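Putative GAF sensor protein (Burkholderia vietnamiensis, PDB 5HL6) probably reduces the R-sulfoxide of free L-methionine back to methionine. Local coordinates at residues Glu36-Asp40 with Leu41-Ala45. Residues are numbered along the deposited sequence; the frame is centred on the assembly and turned at random.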
loop_
_atom_site.group_PDB
_atom_site.type_symbol
_atom_site.label_atom_id
_atom_site.label_comp_id
_atom_site.label_asym_id
_atom_site.label_seq_id
_atom_site.Cartn_x
_atom_site.Cartn_y
_atom_site.Cartn_z
ATOM N N GLU B 36 -4.288 5.463 15.555
ATOM C CA GLU B 36 -5.062 6.290 16.484
ATOM C C GLU B 36 -4.872 7.790 16.260
ATOM O O GLU B 36 -5.839 8.562 16.270
ATOM C CB GLU B 36 -4.678 5.940 17.925
ATOM C CG GLU B 36 -5.726 5.173 18.700
ATOM C CD GLU B 36 -5.240 4.784 20.087
ATOM O OE1 GLU B 36 -4.036 4.972 20.372
ATOM O OE2 GLU B 36 -6.061 4.288 20.889
ATOM N N SER B 37 -3.630 8.234 16.118
ATOM C CA SER B 37 -3.352 9.661 16.129
ATOM C C SER B 37 -3.061 10.241 14.746
ATOM O O SER B 37 -2.878 11.452 14.635
ATOM C CB SER B 37 -2.185 9.957 17.075
ATOM O OG SER B 37 -1.021 9.273 16.648
ATOM N N GLU B 38 -3.019 9.423 13.690
ATOM C CA GLU B 38 -2.797 9.955 12.352
ATOM C C GLU B 38 -4.137 10.330 11.730
ATOM O O GLU B 38 -5.029 9.473 11.641
ATOM C CB GLU B 38 -2.073 8.941 11.473
ATOM C CG GLU B 38 -2.033 9.325 9.998
ATOM C CD GLU B 38 -1.467 10.709 9.763
ATOM O OE1 GLU B 38 -0.424 11.056 10.365
ATOM O OE2 GLU B 38 -2.078 11.469 8.987
ATOM N N PRO B 39 -4.329 11.573 11.284
ATOM C CA PRO B 39 -5.634 11.949 10.722
ATOM C C PRO B 39 -5.895 11.406 9.325
ATOM O O PRO B 39 -7.056 11.196 8.966
ATOM C CB PRO B 39 -5.586 13.484 10.719
ATOM C CG PRO B 39 -4.146 13.818 10.737
ATOM C CD PRO B 39 -3.486 12.748 11.547
ATOM N N ASP B 40 -4.846 11.170 8.528
ATOM C CA ASP B 40 -5.031 10.887 7.110
ATOM C C ASP B 40 -5.508 9.455 6.888
ATOM O O ASP B 40 -4.838 8.494 7.285
ATOM C CB ASP B 40 -3.744 11.138 6.331
ATOM C CG ASP B 40 -3.973 11.091 4.838
ATOM O OD1 ASP B 40 -4.346 12.143 4.273
ATOM O OD2 ASP B 40 -3.796 10.002 4.244
ATOM N N LEU B 41 -6.649 9.321 6.206
ATOM C CA LEU B 41 -7.301 8.024 6.047
ATOM C C LEU B 41 -6.501 7.110 5.126
ATOM O O LEU B 41 -6.342 5.920 5.405
ATOM C CB LEU B 41 -8.708 8.231 5.498
ATOM C CG LEU B 41 -9.463 6.936 5.179
ATOM C CD1 LEU B 41 -9.634 6.104 6.453
ATOM C CD2 LEU B 41 -10.822 7.225 4.522
ATOM N N ILE B 42 -5.978 7.655 4.032
ATOM C CA ILE B 42 -5.227 6.836 3.085
ATOM C C ILE B 42 -3.933 6.342 3.721
ATOM O O ILE B 42 -3.553 5.179 3.554
ATOM C CB ILE B 42 -4.986 7.630 1.790
ATOM C CG1 ILE B 42 -6.314 7.830 1.058
ATOM C CG2 ILE B 42 -3.963 6.922 0.879
ATOM C CD1 ILE B 42 -6.957 6.520 0.638
ATOM N N ALA B 43 -3.266 7.197 4.507
ATOM C CA ALA B 43 -2.075 6.769 5.236
ATOM C C ALA B 43 -2.404 5.622 6.183
ATOM O O ALA B 43 -1.665 4.631 6.263
ATOM C CB ALA B 43 -1.482 7.949 6.028
ATOM N N ASN B 44 -3.501 5.746 6.932
ATOM C CA ASN B 44 -3.872 4.674 7.852
ATOM C C ASN B 44 -4.218 3.392 7.102
ATOM O O ASN B 44 -3.836 2.299 7.531
ATOM C CB ASN B 44 -5.030 5.121 8.750
ATOM C CG ASN B 44 -4.584 6.134 9.778
ATOM O OD1 ASN B 44 -3.457 6.061 10.278
ATOM N ND2 ASN B 44 -5.442 7.093 10.083
ATOM N N ALA B 45 -4.925 3.505 5.974
ATOM C CA ALA B 45 -5.225 2.322 5.168
ATOM C C ALA B 45 -3.949 1.663 4.650
ATOM O O ALA B 45 -3.806 0.439 4.714
ATOM C CB ALA B 45 -6.147 2.695 4.006
HETATM O O HOH W 1 -7.963 8.485 9.399
#
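D40 caps the first turn of helix 41-55. Its OD2 accepts from A43 N at 2.9 Å, through the lone pair turned away from OD1. With CG anti to the D40 backbone N (chi1 -170°), the carboxylate folds forward over the helix start. I42 N lies 3.2 Å from D40 OD2. A negative charge here would suit the positive end of the helix dipole. The D40 carbonyl then starts the regular pattern, with N44 N bonded to D40 O at 3.1 Å.

The N44 side chain reaches back to the loop. Its ND2 donates to E38 O at 2.9 Å, nearly straight at 162°. The oxygen lies close to the amide plane of N44, but ND2 sits above the carbonyl plane of E38. A water takes a second bond from N44 ND2 and donates to P39 O, so the amide holds two loop carbonyls, one directly and one through water. K172 NZ of helix 152-176 also bonds to E38 O.

The E38 chain bends at chi2 (54°) and returns to its own loop, where OE2 accepts from D40 N at 2.8 Å. This bond ties down the capping residue. E38 OE1 forms a salt bridge with R85 of the second subunit.

E38 CB lies 3.4 Å from N44 OD1, and A43 CB rests 3.6 Å from D40 OD2. I42 and A43 pack on I42 and V74 of the second subunit, while L41 packs on F165 and W170. The arrangement is an Asp N-cap ending the loop between helices 20-35 and 41-55 of the GAF domain, at the dimer interface.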